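NreA protein (Staphylococcus carnosus subsp. carnosus TM300, PDB 4IUH) functions as a cytosolic GAF-domain nitrate receptor in the staphylococcal nitrate regulation system. Local coordinates at residues F40-L45 / Y107-S112; S88-E93 / A97-N102. All coordinates share one frame; numbering follows the deposited sequence.

Interaction 1: residues F40-L45 / Y107-S112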
loop_
_atom_site.group_PDB
_atom_site.type_symbol
_atom_site.label_atom_id
_atom_site.label_comp_id
_atom_site.label_asym_id
_atom_site.label_seq_id
_atom_site.Cartn_x
_atom_site.Cartn_y
_atom_site.Cartn_z
ATOM N N PHE A 40 -7.870 6.712 -1.847
ATOM C CA PHE A 40 -7.773 5.406 -1.213
ATOM C C PHE A 40 -6.452 5.237 -0.475
ATOM O O PHE A 40 -5.411 5.709 -0.927
ATOM C CB PHE A 40 -7.926 4.298 -2.265
ATOM C CG PHE A 40 -7.740 2.900 -1.723
ATOM C CD1 PHE A 40 -8.710 2.314 -0.932
ATOM C CD2 PHE A 40 -6.599 2.169 -2.021
ATOM C CE1 PHE A 40 -8.539 1.027 -0.439
ATOM C CE2 PHE A 40 -6.423 0.877 -1.533
ATOM C CZ PHE A 40 -7.391 0.309 -0.744
ATOM N N ALA A 41 -6.501 4.553 0.662
ATOM C CA ALA A 41 -5.296 4.192 1.397
ATOM C C ALA A 41 -5.484 2.843 2.092
ATOM O O ALA A 41 -6.594 2.497 2.509
ATOM C CB ALA A 41 -4.938 5.272 2.409
ATOM N N ALA A 42 -4.401 2.081 2.213
ATOM C CA ALA A 42 -4.468 0.796 2.893
ATOM C C ALA A 42 -3.126 0.389 3.484
ATOM O O ALA A 42 -2.070 0.810 3.011
ATOM C CB ALA A 42 -4.982 -0.281 1.947
ATOM N N ILE A 43 -3.180 -0.425 4.533
ATOM C CA ILE A 43 -1.972 -0.961 5.151
ATOM C C ILE A 43 -1.949 -2.480 5.025
ATOM O O ILE A 43 -2.906 -3.163 5.404
ATOM C CB ILE A 43 -1.849 -0.571 6.643
ATOM C CG1 ILE A 43 -1.841 0.950 6.809
ATOM C CG2 ILE A 43 -0.580 -1.152 7.241
ATOM C CD1 ILE A 43 -1.879 1.409 8.255
ATOM N N ALA A 44 -0.857 -2.991 4.470
ATOM C CA ALA A 44 -0.625 -4.420 4.363
ATOM C C ALA A 44 0.329 -4.841 5.473
ATOM O O ALA A 44 1.406 -4.264 5.623
ATOM C CB ALA A 44 -0.029 -4.751 3.012
ATOM N N LEU A 45 -0.067 -5.846 6.250
ATOM C CA LEU A 45 0.741 -6.292 7.381
ATOM C C LEU A 45 0.830 -7.815 7.443
ATOM O O LEU A 45 -0.076 -8.515 6.986
ATOM C CB LEU A 45 0.179 -5.734 8.695
ATOM C CG LEU A 45 0.352 -4.227 8.922
ATOM C CD1 LEU A 45 -0.524 -3.744 10.073
ATOM C CD2 LEU A 45 1.807 -3.885 9.190
ATOM N N TYR A 107 -1.729 -7.870 -9.000
ATOM C CA TYR A 107 -1.997 -6.895 -7.936
ATOM C C TYR A 107 -3.500 -6.723 -7.730
ATOM O O TYR A 107 -4.060 -5.692 -8.111
ATOM C CB TYR A 107 -1.416 -5.522 -8.285
ATOM C CG TYR A 107 0.071 -5.473 -8.569
ATOM C CD1 TYR A 107 0.951 -6.380 -7.997
ATOM C CD2 TYR A 107 0.591 -4.496 -9.405
ATOM C CE1 TYR A 107 2.311 -6.320 -8.257
ATOM C CE2 TYR A 107 1.945 -4.421 -9.672
ATOM C CZ TYR A 107 2.801 -5.333 -9.099
ATOM O OH TYR A 107 4.149 -5.256 -9.376
ATOM N N PRO A 108 -4.160 -7.717 -7.116
ATOM C CA PRO A 108 -5.628 -7.732 -7.017
ATOM C C PRO A 108 -6.282 -6.508 -6.340
ATOM O O PRO A 108 -7.427 -6.197 -6.673
ATOM C CB PRO A 108 -5.913 -9.016 -6.223
ATOM C CG PRO A 108 -4.635 -9.314 -5.503
ATOM C CD PRO A 108 -3.555 -8.875 -6.435
ATOM N N ILE A 109 -5.598 -5.823 -5.425
ATOM C CA ILE A 109 -6.226 -4.657 -4.795
ATOM C C ILE A 109 -6.365 -3.510 -5.799
ATOM O O ILE A 109 -7.275 -2.687 -5.690
ATOM C CB ILE A 109 -5.485 -4.182 -3.517
ATOM C CG1 ILE A 109 -6.416 -3.328 -2.645
ATOM C CG2 ILE A 109 -4.200 -3.440 -3.869
ATOM C CD1 ILE A 109 -5.866 -3.019 -1.275
ATOM N N VAL A 110 -5.475 -3.488 -6.791
ATOM C CA VAL A 110 -5.505 -2.482 -7.846
ATOM C C VAL A 110 -6.791 -2.600 -8.663
ATOM O O VAL A 110 -7.402 -1.596 -9.037
ATOM C CB VAL A 110 -4.271 -2.605 -8.772
ATOM C CG1 VAL A 110 -4.440 -1.756 -10.016
ATOM C CG2 VAL A 110 -3.017 -2.207 -8.029
ATOM N N LEU A 111 -7.205 -3.837 -8.918
ATOM C CA LEU A 111 -8.427 -4.101 -9.672
ATOM C C LEU A 111 -9.682 -3.969 -8.804
ATOM O O LEU A 111 -10.680 -3.391 -9.230
ATOM C CB LEU A 111 -8.367 -5.490 -10.316
ATOM C CG LEU A 111 -7.295 -5.670 -11.394
ATOM C CD1 LEU A 111 -7.270 -7.099 -11.927
ATOM C CD2 LEU A 111 -7.501 -4.681 -12.533
ATOM N N SER A 112 -9.627 -4.508 -7.588
ATOM C CA SER A 112 -10.774 -4.457 -6.688
ATOM C C SER A 112 -11.149 -3.021 -6.287
ATOM O O SER A 112 -12.320 -2.717 -6.081
ATOM C CB SER A 112 -10.535 -5.317 -5.441
ATOM O OG SER A 112 -9.594 -4.714 -4.570
#
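Ile-109 sets its CD1 methyl against the edge of Phe-40 and beside Ala-42, joining the short helix 108-112 to strand 40-47 of the antiparallel GAF-domain sheet. Along the strand, Phe-40 and Ala-42 send their side chains toward the helix. From CB, the Ile-109 chain takes an extended course: CG1 lies anti to the backbone N (chi1 -160°) and CD1 carries on in the same direction (chi2 170°), which brings the tip to the strand. CB and the CG2 branch stay farther from the strand than CD1, while CG1 of Ile-109 comes to 4.2 Å from Phe-40 CZ. At the end, CD1 stands 3.7 Å from Phe-40 CZ, near the ring plane, so the methyl meets the far edge of the phenyl group and not its face. On the Ala-42 side the same methyl lies 4.3 Å from CB. Leu-134 of strand 128-138, Trp-57 of strand 54-61 and Ile-71 also touch Ile-109, so this buried methyl sits in an apolar setting, and no hydrogen bond crosses between the two segments. The helix that carries it is held by its own backbone, with Val-110 N on Tyr-107 O at 2.9 Å and Ser-112 N on Pro-108 O at the same length. CD1 reaches the outer end of the phenyl ring at a second carbon too, with Phe-40 CE2 at 3.9 Å.

Interaction 2: residues S88-E93 / A97-N102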
loop_
_atom_site.group_PDB
_atom_site.type_symbol
_atom_site.label_atom_id
_atom_site.label_comp_id
_atom_site.label_asym_id
_atom_site.label_seq_id
_atom_site.Cartn_x
_atom_site.Cartn_y
_atom_site.Cartn_z
ATOM N N SER A 88 11.971 -0.866 -1.246
ATOM C CA SER A 88 11.869 0.484 -1.801
ATOM C C SER A 88 10.471 0.757 -2.355
ATOM O O SER A 88 9.738 -0.169 -2.697
ATOM C CB SER A 88 12.918 0.697 -2.887
ATOM O OG SER A 88 12.718 -0.201 -3.961
ATOM N N ARG A 89 10.100 2.029 -2.445
ATOM C CA ARG A 89 8.734 2.375 -2.827
ATOM C C ARG A 89 8.476 2.121 -4.304
ATOM O O ARG A 89 9.413 2.087 -5.094
ATOM C CB ARG A 89 8.393 3.823 -2.444
ATOM C CG ARG A 89 9.179 4.895 -3.183
ATOM C CD ARG A 89 8.950 6.249 -2.524
ATOM N NE ARG A 89 9.313 6.209 -1.109
ATOM C CZ ARG A 89 8.960 7.119 -0.207
ATOM N NH1 ARG A 89 8.228 8.171 -0.556
ATOM N NH2 ARG A 89 9.344 6.973 1.053
ATOM N N LYS A 90 7.211 1.912 -4.663
ATOM C CA LYS A 90 6.822 1.808 -6.068
ATOM C C LYS A 90 5.815 2.892 -6.419
ATOM O O LYS A 90 4.806 3.062 -5.736
ATOM C CB LYS A 90 6.231 0.435 -6.398
ATOM C CG LYS A 90 5.878 0.290 -7.886
ATOM C CD LYS A 90 5.239 -1.062 -8.212
ATOM C CE LYS A 90 5.057 -1.251 -9.722
ATOM N NZ LYS A 90 6.346 -1.098 -10.466
ATOM N N ILE A 91 6.096 3.628 -7.485
ATOM C CA ILE A 91 5.245 4.740 -7.888
ATOM C C ILE A 91 4.647 4.498 -9.267
ATOM O O ILE A 91 5.366 4.256 -10.241
ATOM C CB ILE A 91 6.021 6.066 -7.882
ATOM C CG1 ILE A 91 6.494 6.385 -6.463
ATOM C CG2 ILE A 91 5.156 7.193 -8.411
ATOM C CD1 ILE A 91 7.770 7.169 -6.409
ATOM N N VAL A 92 3.322 4.548 -9.342
ATOM C CA VAL A 92 2.637 4.365 -10.610
ATOM C C VAL A 92 1.720 5.540 -10.902
ATOM O O VAL A 92 0.617 5.616 -10.362
ATOM C CB VAL A 92 1.810 3.079 -10.623
ATOM C CG1 VAL A 92 1.236 2.853 -12.022
ATOM C CG2 VAL A 92 2.662 1.903 -10.185
ATOM N N GLU A 93 2.178 6.443 -11.764
ATOM C CA GLU A 93 1.406 7.631 -12.117
ATOM C C GLU A 93 0.155 7.264 -12.908
ATOM O O GLU A 93 -0.883 7.896 -12.752
ATOM C CB GLU A 93 2.259 8.611 -12.933
ATOM C CG GLU A 93 3.609 8.954 -12.317
ATOM C CD GLU A 93 3.530 10.052 -11.269
ATOM O OE1 GLU A 93 2.415 10.561 -11.000
ATOM O OE2 GLU A 93 4.592 10.415 -10.712
ATOM N N ALA A 97 -1.778 2.549 -18.185
ATOM C CA ALA A 97 -0.751 2.629 -19.209
ATOM C C ALA A 97 0.588 2.013 -18.795
ATOM O O ALA A 97 1.356 1.575 -19.650
ATOM C CB ALA A 97 -0.557 4.079 -19.634
ATOM N N GLU A 98 0.871 1.982 -17.494
ATOM C CA GLU A 98 2.187 1.555 -17.007
ATOM C C GLU A 98 2.260 0.087 -16.583
ATOM O O GLU A 98 3.334 -0.509 -16.614
ATOM C CB GLU A 98 2.661 2.440 -15.848
ATOM C CG GLU A 98 2.887 3.905 -16.195
ATOM C CD GLU A 98 3.332 4.722 -14.984
ATOM O OE1 GLU A 98 4.260 4.281 -14.272
ATOM O OE2 GLU A 98 2.748 5.794 -14.726
ATOM N N LEU A 99 1.132 -0.487 -16.178
ATOM C CA LEU A 99 1.093 -1.895 -15.783
ATOM C C LEU A 99 0.608 -2.796 -16.919
ATOM O O LEU A 99 -0.375 -2.495 -17.592
ATOM C CB LEU A 99 0.200 -2.105 -14.554
ATOM C CG LEU A 99 0.566 -1.362 -13.265
ATOM C CD1 LEU A 99 -0.390 -1.737 -12.155
ATOM C CD2 LEU A 99 1.999 -1.651 -12.854
ATOM N N SER A 100 1.304 -3.907 -17.122
ATOM C CA SER A 100 0.857 -4.922 -18.072
ATOM C C SER A 100 -0.376 -5.652 -17.534
ATOM O O SER A 100 -0.752 -5.487 -16.373
ATOM C CB SER A 100 1.969 -5.937 -18.336
ATOM O OG SER A 100 2.228 -6.702 -17.172
ATOM N N GLN A 101 -1.002 -6.446 -18.391
ATOM C CA GLN A 101 -2.116 -7.291 -17.994
ATOM C C GLN A 101 -1.701 -8.223 -16.851
ATOM O O GLN A 101 -2.409 -8.339 -15.848
ATOM C CB GLN A 101 -2.609 -8.087 -19.201
ATOM C CG GLN A 101 -3.575 -9.209 -18.891
ATOM C CD GLN A 101 -3.914 -10.023 -20.127
ATOM O OE1 GLN A 101 -3.789 -11.249 -20.134
ATOM N NE2 GLN A 101 -4.338 -9.342 -21.187
ATOM N N ASN A 102 -0.544 -8.868 -16.999
ATOM C CA ASN A 102 -0.020 -9.748 -15.960
ATOM C C ASN A 102 0.197 -9.022 -14.626
ATOM O O ASN A 102 -0.122 -9.570 -13.571
ATOM C CB ASN A 102 1.272 -10.444 -16.408
ATOM C CG ASN A 102 1.040 -11.520 -17.472
ATOM O OD1 ASN A 102 -0.092 -11.909 -17.761
ATOM N ND2 ASN A 102 2.125 -12.003 -18.053
HETATM O O HOH W 1 5.108 5.903 -12.621
#
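Glu-98 and Val-92 run antiparallel, whereas the side chains of Glu-93 and Glu-98 lie alongside each other and head the same way. CG of Glu-98 stands beside the backbone N (chi1 -63°), and from there the chain extends until its carboxylate reaches the end of the strand. The aliphatic part of Glu-98 passes the CG1 methyl of Val-92, with Glu-98 CB 4.1 Å from that carbon. The two carboxylate planes are inclined by 33°, and their oxygens stay well apart, Glu-93 OE1 lying 6.1 Å from Glu-98 OE2. Strand 90-92 is an outer strand of the GAF-domain sheet, paired with strand 115-125 through Ala-120 and Met-118, and helix 95-98 follows it in a tight turn back. A water at the turn donates to Ile-91 O at 2.9 Å and accepts from Glu-93 N; it also faces Glu-98 OE1, but the 2.5 Å between them is so short that its exact length is doubtful. The other oxygen, Glu-98 OE2, takes the backbone N-H of Asp-94. Next to this polar end the contact is apolar, with Leu-99 CG 4.4 Å from Val-92 CG1 and Leu-99 CD2 equally far from Lys-90 CE.

The centres of interactions 1 and 2 lie about 13 Å apart in one GAF domain. Along the chain the order is 40-45, 88-93, 97-102, 107-112, so interaction 2 forms between the two halves of interaction 1. Both reach the same sheet, at strand 40-47 and at the outer strand 90-92, with strands 128-138 and 115-125 between them. Helices 101-106 and 108-112 follow one another and carry the chain from one contact to the other. Tyr-107, which does not touch strand 40-47, packs on interaction 2, its CD2 4.0 Å from Leu-99 CD1. Residues 88-112 thus run from a fold-back at the sheet's edge to a helix packed on an inner strand.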